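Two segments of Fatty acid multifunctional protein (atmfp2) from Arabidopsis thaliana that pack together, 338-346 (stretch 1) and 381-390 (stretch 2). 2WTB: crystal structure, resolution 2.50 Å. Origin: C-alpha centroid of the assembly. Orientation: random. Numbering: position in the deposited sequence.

Stretch 1 (338-346) VILKEVNEK
Stretch 2 (381-390) KGSLDYESFR

Two neighbouring parallel β-strands make this contact, extended by side chains that fold over one face of the sheet and by a leucine beyond the strand ends. Strands 338-341 and 381-383 run in the same direction, their axes 25° apart and 4.6 Å at closest approach. Ile339 pairs with Lys381, Leu340 with Gly382 and Lys341 with Ser383, at CA-CA distances of 4.7, 4.9 and 4.9 Å. Within the strands the backbone is extended, for example phi/psi -128/121 at Ile339; it leaves this form at Leu384 (-115/22).

Lys381 N donates to Val338 O (2.9 Å), Leu340 N to Lys381 O (3.2 Å) and Glu342 N to Ser383 O (3.2 Å). Two CA-H...O contacts accompany these bonds: Ile339 CA to Lys381 O and Lys341 CA to Ser383 O, each 3.0 Å.

Ile339, Lys341, Lys381 and Ser383 share one face. Ile339 (chi1 t, chi2 t) places CD1 4.1 Å from CE1 of Phe389 (chi1 m, -75°; chi2 52°), an apolar contact. Lys341 is t, t, t, m; its CE lies over the Tyr386 ring (chi1 m, -83°; chi2 -61°), 3.6 Å from the centroid, a CH-pi contact. The CE hydrogens, polarised by the neighbouring ammonium, suit the electron-rich ring face. Lys341 CB meets the Phe389 edge, 3.9 Å from CZ.

Ser383 OG accepts from Asp385 N (3.0 Å), tying the turn to the strand. Leu384 (m, t) reaches back, with CD2 3.2 Å from Glu342 O and 3.6 Å from Asn344 O. This is van der Waals packing of a methyl against backbone, without a hydrogen bond.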

ATOM      1  N   VAL A 338       2.787  24.674  -9.645  1.00 61.95           N
ATOM      2  CA  VAL A 338       2.382  24.072 -10.909  1.00 72.24           C
ATOM      3  C   VAL A 338       1.752  25.086 -11.856  1.00 79.05           C
ATOM      4  O   VAL A 338       0.986  25.954 -11.438  1.00 81.32           O
ATOM      5  CB  VAL A 338       1.404  22.901 -10.684  1.00 74.80           C
ATOM      6  CG1 VAL A 338       0.748  22.488 -11.994  1.00 72.61           C
ATOM      7  CG2 VAL A 338       2.129  21.727 -10.052  1.00 77.05           C
ATOM      8  N   ILE A 339       2.081  24.966 -13.137  1.00 76.54           N
ATOM      9  CA  ILE A 339       1.547  25.864 -14.149  1.00 81.01           C
ATOM     10  C   ILE A 339       0.924  25.088 -15.306  1.00 79.81           C
ATOM     11  O   ILE A 339       1.594  24.292 -15.964  1.00 74.88           O
ATOM     12  CB  ILE A 339       2.635  26.812 -14.682  1.00 88.55           C
ATOM     13  CG1 ILE A 339       2.199  27.433 -16.008  1.00 98.39           C
ATOM     14  CG2 ILE A 339       3.949  26.072 -14.856  1.00 87.47           C
ATOM     15  CD1 ILE A 339       3.290  28.220 -16.691  1.00 98.68           C
ATOM     16  N   LEU A 340      -0.364  25.317 -15.542  1.00 87.44           N
ATOM     17  CA  LEU A 340      -1.073  24.668 -16.640  1.00 94.85           C
ATOM     18  C   LEU A 340      -1.055  25.515 -17.905  1.00 96.50           C
ATOM     19  O   LEU A 340      -1.293  26.721 -17.859  1.00 93.44           O
ATOM     20  CB  LEU A 340      -2.524  24.374 -16.255  1.00104.50           C
ATOM     21  CG  LEU A 340      -2.842  23.001 -15.663  1.00113.16           C
ATOM     22  CD1 LEU A 340      -2.065  22.772 -14.377  1.00122.67           C
ATOM     23  CD2 LEU A 340      -4.340  22.865 -15.424  1.00111.92           C
ATOM     24  N   LYS A 341      -0.773  24.875 -19.035  1.00 99.20           N
ATOM     25  CA  LYS A 341      -0.891  25.542 -20.323  1.00 96.57           C
ATOM     26  C   LYS A 341      -1.989  24.903 -21.163  1.00100.17           C
ATOM     27  O   LYS A 341      -2.067  23.680 -21.277  1.00105.65           O
ATOM     28  CB  LYS A 341       0.426  25.510 -21.095  1.00 86.47           C
ATOM     29  CG  LYS A 341       0.310  26.163 -22.459  1.00 86.58           C
ATOM     30  CD  LYS A 341       1.378  25.682 -23.414  1.00 85.50           C
ATOM     31  CE  LYS A 341       0.941  25.905 -24.852  1.00 87.63           C
ATOM     32  NZ  LYS A 341      -0.290  25.130 -25.179  1.00 85.10           N
ATOM     33  N   GLU A 342      -2.836  25.740 -21.750  1.00 98.23           N
ATOM     34  CA  GLU A 342      -3.906  25.265 -22.616  1.00 94.74           C
ATOM     35  C   GLU A 342      -3.922  26.023 -23.936  1.00 99.17           C
ATOM     36  O   GLU A 342      -3.154  26.965 -24.132  1.00105.95           O
ATOM     37  CB  GLU A 342      -5.261  25.395 -21.920  1.00 93.94           C
ATOM     38  CG  GLU A 342      -5.677  24.162 -21.140  1.00 94.42           C
ATOM     39  CD  GLU A 342      -6.097  23.017 -22.042  1.00 94.99           C
ATOM     40  OE1 GLU A 342      -5.591  22.930 -23.181  1.00103.42           O
ATOM     41  OE2 GLU A 342      -6.937  22.199 -21.612  1.00 86.55           O
ATOM     42  N   VAL A 343      -4.801  25.605 -24.840  1.00 97.60           N
ATOM     43  CA  VAL A 343      -4.935  26.264 -26.132  1.00103.46           C
ATOM     44  C   VAL A 343      -5.822  27.499 -26.018  1.00114.44           C
ATOM     45  O   VAL A 343      -5.347  28.628 -26.138  1.00121.54           O
ATOM     46  CB  VAL A 343      -5.520  25.314 -27.189  1.00103.19           C
ATOM     47  CG1 VAL A 343      -5.540  25.990 -28.551  1.00104.92           C
ATOM     48  CG2 VAL A 343      -4.718  24.024 -27.241  1.00105.03           C
ATOM     49  N   ASN A 344      -7.112  27.279 -25.783  1.00119.94           N
ATOM     50  CA  ASN A 344      -8.065  28.374 -25.653  1.00123.39           C
ATOM     51  C   ASN A 344      -8.348  28.736 -24.198  1.00119.22           C
ATOM     52  O   ASN A 344      -8.104  27.942 -23.290  1.00117.73           O
ATOM     53  CB  ASN A 344      -9.373  28.039 -26.376  1.00132.44           C
ATOM     54  CG  ASN A 344      -9.189  27.898 -27.876  1.00141.52           C
ATOM     55  OD1 ASN A 344      -8.098  28.120 -28.404  1.00143.61           O
ATOM     56  ND2 ASN A 344     -10.259  27.527 -28.570  1.00142.05           N
ATOM     57  N   GLU A 345      -8.865  29.942 -23.988  1.00119.86           N
ATOM     58  CA  GLU A 345      -9.174  30.428 -22.648  1.00117.46           C
ATOM     59  C   GLU A 345     -10.230  29.563 -21.963  1.00108.04           C
ATOM     60  O   GLU A 345     -10.235  29.425 -20.739  1.00 96.58           O
ATOM     61  CB  GLU A 345      -9.645  31.882 -22.709  1.00120.43           C
ATOM     62  CG  GLU A 345     -10.011  32.477 -21.362  1.00128.08           C
ATOM     63  CD  GLU A 345     -10.727  33.807 -21.489  1.00136.45           C
ATOM     64  OE1 GLU A 345     -11.055  34.200 -22.628  1.00139.67           O
ATOM     65  OE2 GLU A 345     -10.965  34.461 -20.451  1.00138.19           O
ATOM     66  N   LYS A 346     -11.125  28.985 -22.757  1.00109.53           N
ATOM     67  CA  LYS A 346     -12.184  28.138 -22.222  1.00117.32           C
ATOM     68  C   LYS A 346     -11.613  26.861 -21.621  1.00126.94           C
ATOM     69  O   LYS A 346     -11.901  26.521 -20.473  1.00133.22           O
ATOM     70  CB  LYS A 346     -13.206  27.794 -23.309  1.00113.14           C
ATOM     71  CG  LYS A 346     -14.358  26.926 -22.821  1.00107.01           C
ATOM     72  CD  LYS A 346     -15.343  26.625 -23.940  1.00 99.01           C
ATOM     73  N   LYS A 381      -0.869  28.114 -11.197  1.00 87.36           N
ATOM     74  CA  LYS A 381      -0.935  29.305 -12.033  1.00 90.38           C
ATOM     75  C   LYS A 381      -1.178  28.918 -13.487  1.00 82.71           C
ATOM     76  O   LYS A 381      -0.447  28.107 -14.052  1.00 87.46           O
ATOM     77  CB  LYS A 381       0.355  30.120 -11.906  1.00 94.19           C
ATOM     78  CG  LYS A 381       0.320  31.458 -12.629  1.00 92.04           C
ATOM     79  N   GLY A 382      -2.209  29.500 -14.087  1.00 83.00           N
ATOM     80  CA  GLY A 382      -2.571  29.186 -15.457  1.00 88.12           C
ATOM     81  C   GLY A 382      -1.760  29.961 -16.476  1.00 98.89           C
ATOM     82  O   GLY A 382      -1.060  30.914 -16.133  1.00103.40           O
ATOM     83  N   SER A 383      -1.858  29.547 -17.736  1.00102.11           N
ATOM     84  CA  SER A 383      -1.140  30.204 -18.822  1.00 97.16           C
ATOM     85  C   SER A 383      -1.527  29.634 -20.182  1.00 99.17           C
ATOM     86  O   SER A 383      -1.799  28.442 -20.314  1.00 97.76           O
ATOM     87  CB  SER A 383       0.371  30.081 -18.620  1.00 85.07           C
ATOM     88  OG  SER A 383       1.071  30.562 -19.754  1.00 81.74           O
ATOM     89  N   LEU A 384      -1.554  30.498 -21.190  1.00100.30           N
ATOM     90  CA  LEU A 384      -1.813  30.071 -22.558  1.00 99.82           C
ATOM     91  C   LEU A 384      -0.572  30.319 -23.405  1.00108.40           C
ATOM     92  O   LEU A 384      -0.651  30.426 -24.629  1.00111.94           O
ATOM     93  CB  LEU A 384      -3.009  30.829 -23.141  1.00 99.07           C
ATOM     94  CG  LEU A 384      -4.361  30.653 -22.443  1.00 94.21           C
ATOM     95  CD1 LEU A 384      -5.394  31.610 -23.019  1.00 86.14           C
ATOM     96  CD2 LEU A 384      -4.847  29.217 -22.550  1.00 98.55           C
ATOM     97  N   ASP A 385       0.577  30.408 -22.739  1.00110.43           N
ATOM     98  CA  ASP A 385       1.836  30.730 -23.402  1.00115.72           C
ATOM     99  C   ASP A 385       2.961  29.808 -22.936  1.00105.83           C
ATOM    100  O   ASP A 385       2.791  29.035 -21.993  1.00105.12           O
ATOM    101  CB  ASP A 385       2.207  32.191 -23.132  1.00132.51           C
ATOM    102  CG  ASP A 385       3.309  32.694 -24.044  1.00148.22           C
ATOM    103  OD1 ASP A 385       3.574  32.044 -25.078  1.00156.28           O
ATOM    104  OD2 ASP A 385       3.907  33.744 -23.730  1.00150.90           O
ATOM    105  N   TYR A 386       4.109  29.894 -23.600  1.00 98.51           N
ATOM    106  CA  TYR A 386       5.263  29.068 -23.258  1.00 93.90           C
ATOM    107  C   TYR A 386       6.364  29.862 -22.561  1.00 97.23           C
ATOM    108  O   TYR A 386       7.275  29.282 -21.974  1.00 98.18           O
ATOM    109  CB  TYR A 386       5.840  28.401 -24.507  1.00 87.62           C
ATOM    110  CG  TYR A 386       5.133  27.134 -24.933  1.00 79.51           C
ATOM    111  CD1 TYR A 386       5.084  26.028 -24.095  1.00 71.09           C
ATOM    112  CD2 TYR A 386       4.539  27.036 -26.183  1.00 78.79           C
ATOM    113  CE1 TYR A 386       4.448  24.865 -24.484  1.00 66.16           C
ATOM    114  CE2 TYR A 386       3.901  25.877 -26.582  1.00 75.36           C
ATOM    115  CZ  TYR A 386       3.860  24.795 -25.730  1.00 72.52           C
ATOM    116  OH  TYR A 386       3.224  23.640 -26.126  1.00 80.58           O
ATOM    117  N   GLU A 387       6.284  31.186 -22.633  1.00104.53           N
ATOM    118  CA  GLU A 387       7.322  32.041 -22.059  1.00111.32           C
ATOM    119  C   GLU A 387       7.467  31.848 -20.553  1.00105.04           C
ATOM    120  O   GLU A 387       8.448  32.287 -19.952  1.00102.28           O
ATOM    121  CB  GLU A 387       7.054  33.512 -22.383  1.00122.46           C
ATOM    122  CG  GLU A 387       7.307  33.876 -23.836  1.00130.39           C
ATOM    123  CD  GLU A 387       8.734  33.590 -24.268  1.00134.17           C
ATOM    124  OE1 GLU A 387       8.950  33.323 -25.469  1.00136.62           O
ATOM    125  OE2 GLU A 387       9.640  33.627 -23.408  1.00132.74           O
ATOM    126  N   SER A 388       6.486  31.189 -19.947  1.00102.93           N
ATOM    127  CA  SER A 388       6.521  30.913 -18.518  1.00105.34           C
ATOM    128  C   SER A 388       7.177  29.564 -18.236  1.00 96.50           C
ATOM    129  O   SER A 388       7.128  29.061 -17.115  1.00 97.20           O
ATOM    130  CB  SER A 388       5.108  30.956 -17.934  1.00110.56           C
ATOM    131  OG  SER A 388       4.192  30.277 -18.775  1.00114.58           O
ATOM    132  N   PHE A 389       7.793  28.989 -19.263  1.00 91.64           N
ATOM    133  CA  PHE A 389       8.469  27.702 -19.139  1.00 86.74           C
ATOM    134  C   PHE A 389       9.976  27.885 -18.993  1.00 86.06           C
ATOM    135  O   PHE A 389      10.715  26.919 -18.809  1.00 83.88           O
ATOM    136  CB  PHE A 389       8.172  26.822 -20.356  1.00 78.72           C
ATOM    137  CG  PHE A 389       6.795  26.226 -20.352  1.00 71.86           C
ATOM    138  CD1 PHE A 389       5.678  27.026 -20.180  1.00 80.81           C
ATOM    139  CD2 PHE A 389       6.616  24.868 -20.539  1.00 68.48           C
ATOM    140  CE1 PHE A 389       4.409  26.478 -20.181  1.00 83.94           C
ATOM    141  CE2 PHE A 389       5.353  24.316 -20.543  1.00 76.46           C
ATOM    142  CZ  PHE A 389       4.248  25.122 -20.364  1.00 83.22           C
ATOM    143  N   ARG A 390      10.423  29.134 -19.076  1.00 88.91           N
ATOM    144  CA  ARG A 390      11.842  29.450 -18.977  1.00 94.89           C
ATOM    145  C   ARG A 390      12.379  29.163 -17.579  1.00 88.30           C
ATOM    146  O   ARG A 390      13.573  29.311 -17.321  1.00 84.62           O
ATOM    147  CB  ARG A 390      12.077  30.920 -19.323  1.00 98.31           C
ATOM    148  CG  ARG A 390      11.528  31.334 -20.675  1.00103.78           C
ATOM    149  CD  ARG A 390      12.266  30.636 -21.803  1.00105.18           C
ATOM    150  NE  ARG A 390      11.904  31.183 -23.107  1.00105.83           N
ATOM    151  CZ  ARG A 390      12.497  30.847 -24.247  1.00 98.85           C
ATOM    152  NH1 ARG A 390      13.486  29.963 -24.248  1.00 97.20           N
ATOM    153  NH2 ARG A 390      12.103  31.396 -25.387  1.00 93.45           N
TER